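PDB 4A0S: octenoyl-CoA reductase/carboxylase from Streptomyces sp., which catalyses the NADPH-dependent reductive carboxylation of 2-octenoyl-CoA, supplying an unusual extender unit for cinnabaramide polyketide biosynthesis. Local coordinates for residues 29-34 with 49-54; 70-75 with 114-119; 144-149 with 178-183. All coordinates share one frame; numbering follows the deposited sequence. Where two conformers were deposited one is given.

Interaction 1: residues 29-34 with 49-54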
# COMPACT_ATOMS: atom_id res chain seq x y z
N HIS A 29 -26.55 23.77 -22.44
CA HIS A 29 -25.54 24.65 -21.89
C HIS A 29 -26.10 25.66 -20.94
O HIS A 29 -27.32 25.86 -20.84
CB HIS A 29 -24.79 25.36 -23.01
CG HIS A 29 -25.66 26.29 -23.80
ND1 HIS A 29 -26.50 25.85 -24.80
CD2 HIS A 29 -25.81 27.64 -23.75
CE1 HIS A 29 -27.14 26.89 -25.32
NE2 HIS A 29 -26.73 27.98 -24.70
N LEU A 30 -25.18 26.31 -20.24
CA LEU A 30 -25.50 27.44 -19.40
C LEU A 30 -24.92 28.68 -20.05
O LEU A 30 -24.04 28.59 -20.92
CB LEU A 30 -24.92 27.25 -18.02
CG LEU A 30 -25.35 25.96 -17.31
CD1 LEU A 30 -24.43 25.76 -16.14
CD2 LEU A 30 -26.81 26.01 -16.89
N ARG A 31 -25.42 29.82 -19.61
CA ARG A 31 -25.01 31.11 -20.12
C ARG A 31 -24.36 31.87 -18.98
O ARG A 31 -24.90 31.92 -17.88
CB ARG A 31 -26.23 31.87 -20.65
CG ARG A 31 -26.92 31.22 -21.85
CD ARG A 31 -26.10 31.37 -23.14
NE ARG A 31 -25.97 32.78 -23.53
CZ ARG A 31 -24.90 33.31 -24.13
NH1 ARG A 31 -23.86 32.55 -24.42
NH2 ARG A 31 -24.89 34.60 -24.43
N ALA A 32 -23.19 32.44 -19.24
CA ALA A 32 -22.44 33.18 -18.22
C ALA A 32 -23.27 34.28 -17.58
O ALA A 32 -23.14 34.53 -16.38
CB ALA A 32 -21.16 33.76 -18.82
N GLU A 33 -24.11 34.92 -18.39
CA GLU A 33 -24.98 36.00 -17.94
C GLU A 33 -25.94 35.56 -16.85
O GLU A 33 -26.42 36.39 -16.09
CB GLU A 33 -25.75 36.60 -19.12
CG GLU A 33 -26.42 35.56 -20.03
CD GLU A 33 -27.14 36.17 -21.23
OE1 GLU A 33 -27.87 37.16 -21.04
OE2 GLU A 33 -26.97 35.65 -22.35
N ASP A 34 -26.20 34.25 -16.77
CA ASP A 34 -27.19 33.72 -15.81
C ASP A 34 -26.61 33.28 -14.46
O ASP A 34 -27.35 32.80 -13.59
CB ASP A 34 -27.95 32.53 -16.41
CG ASP A 34 -28.73 32.91 -17.67
OD1 ASP A 34 -29.07 34.10 -17.84
OD2 ASP A 34 -28.99 31.99 -18.49
N SER A 49 -32.11 27.64 -15.86
CA SER A 49 -30.78 28.01 -16.31
C SER A 49 -30.37 27.26 -17.57
O SER A 49 -29.75 27.84 -18.46
CB SER A 49 -29.78 27.73 -15.21
OG SER A 49 -29.84 26.36 -14.88
N LEU A 50 -30.71 25.98 -17.63
CA LEU A 50 -30.36 25.15 -18.78
C LEU A 50 -30.91 25.70 -20.08
O LEU A 50 -32.07 26.09 -20.15
CB LEU A 50 -30.81 23.71 -18.57
CG LEU A 50 -29.91 22.97 -17.57
CD1 LEU A 50 -30.48 21.60 -17.22
CD2 LEU A 50 -28.47 22.83 -18.08
N ARG A 51 -30.05 25.78 -21.09
CA ARG A 51 -30.43 26.25 -22.42
C ARG A 51 -30.12 25.14 -23.40
O ARG A 51 -29.17 24.39 -23.19
CB ARG A 51 -29.64 27.50 -22.84
CG ARG A 51 -29.50 28.59 -21.78
CD ARG A 51 -30.71 29.53 -21.71
NE ARG A 51 -30.82 30.14 -20.38
CZ ARG A 51 -31.88 30.81 -19.93
NH1 ARG A 51 -32.94 30.98 -20.70
NH2 ARG A 51 -31.87 31.32 -18.70
N LEU A 52 -30.95 25.01 -24.43
CA LEU A 52 -30.62 24.10 -25.51
C LEU A 52 -30.62 24.89 -26.80
O LEU A 52 -31.64 25.43 -27.21
CB LEU A 52 -31.60 22.94 -25.59
CG LEU A 52 -31.21 21.83 -26.56
CD1 LEU A 52 -29.97 21.09 -26.08
CD2 LEU A 52 -32.39 20.86 -26.69
N GLY A 53 -29.45 24.95 -27.42
CA GLY A 53 -29.30 25.67 -28.67
C GLY A 53 -27.92 25.45 -29.25
O GLY A 53 -27.04 24.80 -28.62
N GLU A 54 -27.73 25.99 -30.45
CA GLU A 54 -26.49 25.89 -31.18
C GLU A 54 -25.38 26.66 -30.47
O GLU A 54 -25.57 27.78 -30.02
CB GLU A 54 -26.64 26.40 -32.61
CG GLU A 54 -27.62 25.60 -33.49
CD GLU A 54 -27.19 24.16 -33.72
OE1 GLU A 54 -26.08 23.95 -34.27
OE2 GLU A 54 -27.95 23.24 -33.35
O HOH W 1 -27.73 29.73 -18.21
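His29 and Arg51 form an antiparallel hydrogen-bonded pair where the end of strand 24-31 meets the short strand 51-52, with His29 N donating to Arg51 O (2.8 Å) and Arg51 N to His29 O (2.7 Å). Their side chains share one face of the sheet. With chi1 at 65°, His29 CG stands between its backbone N and carbonyl carbon, on the face it shares with Arg51. Arg51 CB rests over one face of the imidazole, offset toward the rim, in a CH-pi contact 3.7 Å from the ring centroid, while Gly53 N approaches the ring edge in its plane. His29 ND1 bonds to Ala27 O. Arg51 bends at chi2, packs its CG against Arg31 CG and meets Asp34 tip to tip. Arg51 NH2 lies 3.0 Å and Arg51 NE 3.2 Å from Asp34 OD2; both bonds are weak, and the carboxylate and guanidinium planes are 49° apart. Leu30 CD2 touches Leu50 CD2 at 3.8 Å, and both leucines also pack on Ala82 of helix 76-82. A water accepts from Arg31 N and donates to Ser49 O and to Asp34 OD2, 2.6 Å away. Asp34 OD2 thus gathers two bent N-H bonds and a water, so the pairing that ties the 3-10 turn after strand 24-31 to Arg51 probably owes more to charge than to well-directed bonds.

Interaction 2: residues 70-75 with 114-119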
# COMPACT_ATOMS: atom_id res chain seq x y z
N MET A 70 -23.61 10.19 -28.84
CA MET A 70 -24.83 9.46 -29.08
C MET A 70 -25.78 9.57 -27.91
O MET A 70 -26.97 9.78 -28.09
CB MET A 70 -24.49 8.01 -29.41
CG MET A 70 -23.85 7.88 -30.79
SD MET A 70 -24.95 8.43 -32.11
CE MET A 70 -26.09 7.06 -32.12
N ALA A 71 -25.21 9.46 -26.72
CA ALA A 71 -25.97 9.55 -25.49
C ALA A 71 -25.03 10.05 -24.41
O ALA A 71 -23.80 9.88 -24.50
CB ALA A 71 -26.53 8.19 -25.13
N SER A 72 -25.61 10.65 -23.39
CA SER A 72 -24.87 11.15 -22.26
C SER A 72 -25.72 10.80 -21.06
O SER A 72 -26.59 9.91 -21.14
CB SER A 72 -24.68 12.66 -22.43
OG SER A 72 -23.86 13.21 -21.42
N SER A 73 -25.48 11.44 -19.92
CA SER A 73 -26.30 11.18 -18.77
C SER A 73 -26.37 12.44 -17.94
O SER A 73 -25.51 13.34 -18.08
CB SER A 73 -25.70 10.05 -17.93
OG SER A 73 -24.62 10.54 -17.16
N ILE A 74 -27.37 12.52 -17.08
CA ILE A 74 -27.34 13.55 -16.06
C ILE A 74 -26.47 13.05 -14.93
O ILE A 74 -26.63 11.90 -14.46
CB ILE A 74 -28.74 13.91 -15.54
CG1 ILE A 74 -29.66 14.24 -16.70
CG2 ILE A 74 -28.66 15.07 -14.55
CD1 ILE A 74 -29.19 15.44 -17.51
N ASN A 75 -25.52 13.88 -14.53
CA ASN A 75 -24.77 13.65 -13.34
C ASN A 75 -25.12 14.71 -12.36
O ASN A 75 -25.69 15.74 -12.73
CB ASN A 75 -23.28 13.65 -13.64
CG ASN A 75 -22.86 12.35 -14.21
OD1 ASN A 75 -22.77 11.37 -13.49
ND2 ASN A 75 -22.67 12.32 -15.52
N GLY A 114 -22.21 18.16 -19.27
CA GLY A 114 -22.25 16.75 -19.61
C GLY A 114 -20.87 16.20 -19.38
O GLY A 114 -19.90 16.65 -19.99
N SER A 115 -20.79 15.23 -18.48
CA SER A 115 -19.50 14.78 -17.98
C SER A 115 -19.23 13.33 -18.29
O SER A 115 -18.15 12.82 -18.00
CB SER A 115 -19.44 15.04 -16.49
OG SER A 115 -19.59 16.43 -16.32
N ASP A 116 -20.19 12.67 -18.91
CA ASP A 116 -19.86 11.42 -19.60
C ASP A 116 -20.67 11.31 -20.87
O ASP A 116 -21.52 12.16 -21.16
CB ASP A 116 -19.92 10.17 -18.67
CG ASP A 116 -21.16 10.12 -17.78
OD1 ASP A 116 -22.21 10.72 -18.08
OD2 ASP A 116 -21.08 9.42 -16.76
N CYS A 117 -20.38 10.29 -21.66
CA CYS A 117 -21.12 10.09 -22.87
C CYS A 117 -20.63 8.84 -23.52
O CYS A 117 -19.58 8.30 -23.14
CB CYS A 117 -20.99 11.28 -23.82
SG CYS A 117 -19.61 11.25 -24.91
N SER A 118 -21.42 8.37 -24.48
CA SER A 118 -20.95 7.38 -25.41
C SER A 118 -21.16 7.99 -26.77
O SER A 118 -22.00 8.89 -26.96
CB SER A 118 -21.73 6.09 -25.29
OG SER A 118 -23.10 6.34 -25.55
N GLY A 119 -20.38 7.54 -27.74
CA GLY A 119 -20.57 8.06 -29.05
C GLY A 119 -19.55 7.59 -30.04
O GLY A 119 -18.94 6.54 -29.90
O HOH W 2 -23.45 14.66 -17.29
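Met70 and Ala71 both face Ser118 in a classic beta bulge, set in the antiparallel pairing of strands 64-73 and 117-124 within the GroES-like domain of a medium-chain dehydrogenase/reductase fold. Ser118 O takes two backbone donors, Met70 N at 2.8 Å in the carbonyl plane and Ala71 N at 3.3 Å tilted out of it, and Ser118 N bonds in return to Ala71 O. The Ser118 hydroxyl lies beside Ala71 CB on the face covered by helix 193-197 and bonds to Trp193 O. Farther along, Ser72 makes the cross-strand link with its side chain: OG is anti to its own backbone N (chi1 -175°) and donates to Asp116 O over 2.6 Å.

Asp116 buries the most surface in the contact. Asp116 OD1 accepts from Ser73 OG through its syn lone pair, at 2.6 Å, whereas Asn75 ND2 reaches the same oxygen from above the carboxylate, 54° out of its plane, at 3.1 Å. The acceptor nevertheless lies close to the amide plane of Asn75. Two donors therefore grip OD1 from different directions, while OD2 accepts from Leu201 N at helix 200-210 and Lys408 NZ bonds to Ser73 OG. An alanine in place of Asp116 would probably leave Ser73 OG and Asn75 ND2 without the acceptor they share and Leu201 N without its mate, giving the Asn75 amide more freedom to turn. The Asn75 side chain is about 5 Å from the bound NADP, so this network lies next to the cofactor pocket. A water completes the junction, donating to Ser73 O at 2.6 Å and accepting from Asn75 ND2 and Ser115 N.

Interaction 3: residues 144-149 with 178-183; sequences VDEQEP and VVRASQ
Arg180 closes strand 176-180 and sends its side chain, extended from CG to NE, across to Val144 and Asp145. Its NH1 meets Val144 O at the edge of the guanidinium, 2.7 Å away, in a weak hydrogen bond. The guanidinium also passes Asp145 CA, 3.6 Å from NH1, and a water donates to Asp145 OD2 and accepts weakly from Arg180 NH2. Arg180 NE makes a long, weak ion pair with Asp63. Past Ala181, Ser182 turns its OG between the backbone N and the carbonyl carbon (chi1 58°), directing the hydroxyl at Glu146. The 2.3 Å between Ser182 OG and Glu146 OE2 is implausibly short for the hydrogen bond OG would donate, and since Glu146 was modelled in two conformers its exact length is doubtful. A second water donates to Ser182 OG (2.7 Å) and accepts from Val144 N. Gln183 folds its amide back, OE1 taking Arg180 N at 2.7 Å, which braces the 3-10 turn, and its NE2 reaches His140 O. On the opposing loop, Asp145 OD1 accepts from Gln147 N in an Asx turn. Arg180 thus grips a backbone carbonyl and lies near the loop acids without a direct salt bridge, while the charge of Asp145 is met by Arg129 and Arg130 of the second subunit, consistent with a junction that links the GroES-like domain to the tetramer interface.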
# COMPACT_ATOMS: atom_id res chain seq x y z
N VAL A 144 -7.41 15.61 -17.99
CA VAL A 144 -6.20 15.77 -17.20
C VAL A 144 -5.04 16.21 -18.08
O VAL A 144 -5.08 16.03 -19.30
CB VAL A 144 -5.84 14.49 -16.40
CG1 VAL A 144 -7.07 13.99 -15.61
CG2 VAL A 144 -5.34 13.40 -17.33
N ASP A 145 -4.01 16.74 -17.44
CA ASP A 145 -2.84 17.25 -18.13
C ASP A 145 -1.75 16.20 -18.02
O ASP A 145 -1.17 16.01 -16.97
CB ASP A 145 -2.39 18.58 -17.52
CG ASP A 145 -1.30 19.26 -18.32
OD1 ASP A 145 -0.52 18.57 -19.01
OD2 ASP A 145 -1.23 20.50 -18.26
N GLU A 146 -1.48 15.54 -19.12
CA GLU A 146 -0.57 14.41 -19.15
C GLU A 146 0.90 14.82 -19.08
O GLU A 146 1.80 13.97 -18.95
CB GLU A 146 -0.86 13.55 -20.37
CG GLU A 146 -2.27 12.97 -20.42
CD GLU A 146 -3.30 13.97 -20.92
OE1 GLU A 146 -2.97 15.16 -21.10
OE2 GLU A 146 -4.46 13.56 -21.12
N GLN A 147 1.15 16.12 -19.14
CA GLN A 147 2.49 16.70 -19.01
C GLN A 147 2.90 16.91 -17.58
O GLN A 147 4.09 16.95 -17.26
CB GLN A 147 2.55 18.06 -19.68
CG GLN A 147 3.12 18.04 -21.03
CD GLN A 147 3.28 19.43 -21.57
OE1 GLN A 147 2.59 19.82 -22.50
NE2 GLN A 147 4.18 20.21 -20.97
N GLU A 148 1.91 17.06 -16.72
CA GLU A 148 2.13 17.22 -15.29
C GLU A 148 2.67 15.92 -14.76
O GLU A 148 2.08 14.88 -15.01
CB GLU A 148 0.82 17.41 -14.55
CG GLU A 148 0.20 18.71 -14.72
CD GLU A 148 -0.80 18.92 -13.64
OE1 GLU A 148 -0.38 19.33 -12.54
OE2 GLU A 148 -1.98 18.62 -13.88
N PRO A 149 3.77 15.96 -14.00
CA PRO A 149 4.29 14.75 -13.38
C PRO A 149 3.25 13.98 -12.57
O PRO A 149 3.18 12.75 -12.69
CB PRO A 149 5.43 15.28 -12.51
CG PRO A 149 5.96 16.43 -13.35
CD PRO A 149 4.70 17.10 -13.87
N VAL A 178 -16.04 17.56 -27.07
CA VAL A 178 -14.60 17.66 -27.30
C VAL A 178 -13.93 17.09 -26.07
O VAL A 178 -14.19 17.50 -24.93
CB VAL A 178 -14.14 19.10 -27.57
CG1 VAL A 178 -12.61 19.19 -27.60
CG2 VAL A 178 -14.73 19.61 -28.89
N VAL A 179 -13.07 16.10 -26.29
CA VAL A 179 -12.47 15.40 -25.18
C VAL A 179 -11.00 15.23 -25.44
O VAL A 179 -10.57 15.17 -26.57
CB VAL A 179 -13.12 14.02 -24.97
CG1 VAL A 179 -14.64 14.15 -24.94
CG2 VAL A 179 -12.72 13.01 -26.07
N ARG A 180 -10.23 15.12 -24.37
CA ARG A 180 -8.86 14.69 -24.51
C ARG A 180 -8.87 13.20 -24.81
O ARG A 180 -9.72 12.47 -24.32
CB ARG A 180 -8.04 15.00 -23.27
CG ARG A 180 -7.97 16.49 -22.99
CD ARG A 180 -6.77 16.83 -22.12
NE ARG A 180 -6.41 18.24 -22.33
CZ ARG A 180 -5.77 18.99 -21.44
NH1 ARG A 180 -5.41 18.48 -20.28
NH2 ARG A 180 -5.48 20.26 -21.71
N ALA A 181 -7.91 12.76 -25.61
CA ALA A 181 -7.85 11.37 -26.01
C ALA A 181 -7.78 10.45 -24.78
O ALA A 181 -8.22 9.31 -24.82
CB ALA A 181 -6.67 11.15 -26.91
N SER A 182 -7.25 10.97 -23.68
CA SER A 182 -7.13 10.17 -22.46
C SER A 182 -8.42 10.14 -21.66
O SER A 182 -8.44 9.66 -20.51
CB SER A 182 -5.99 10.70 -21.59
OG SER A 182 -6.23 12.05 -21.27
N GLN A 183 -9.50 10.64 -22.26
CA GLN A 183 -10.85 10.48 -21.71
C GLN A 183 -11.59 9.34 -22.39
O GLN A 183 -12.68 8.96 -21.96
CB GLN A 183 -11.67 11.75 -21.89
CG GLN A 183 -11.16 12.95 -21.13
CD GLN A 183 -12.03 14.15 -21.41
OE1 GLN A 183 -11.62 15.08 -22.09
NE2 GLN A 183 -13.27 14.10 -20.93
O HOH W 3 -7.91 13.79 -19.99
O HOH W 4 -3.90 21.62 -18.91
O HOH W 5 -4.97 12.71 -24.32

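How the interactions relate
Interaction 2 is the innermost, its centre about 9 Å from that of the chain, and every touching residue is buried. Interaction 3 is also buried, but at a subunit interface that closes over its loop, whereas interaction 1 lies nearer the surface and is only partly covered. Interactions 2 and 3 reach the same mixed sheet, in which strands 64-73 and 176-180 are neighbours; interaction 1 belongs to a separate antiparallel sheet, and none of the three touches another. Chemistry follows place: a partly exposed salt bridge and CH-pi packing in 29-34 with 49-54, neutral hydroxyl and amide donors around one carboxylate in 70-75 with 114-119, and, in 144-149 with 178-183, an arginine on a backbone carbonyl and an aspartate paired with a second subunit.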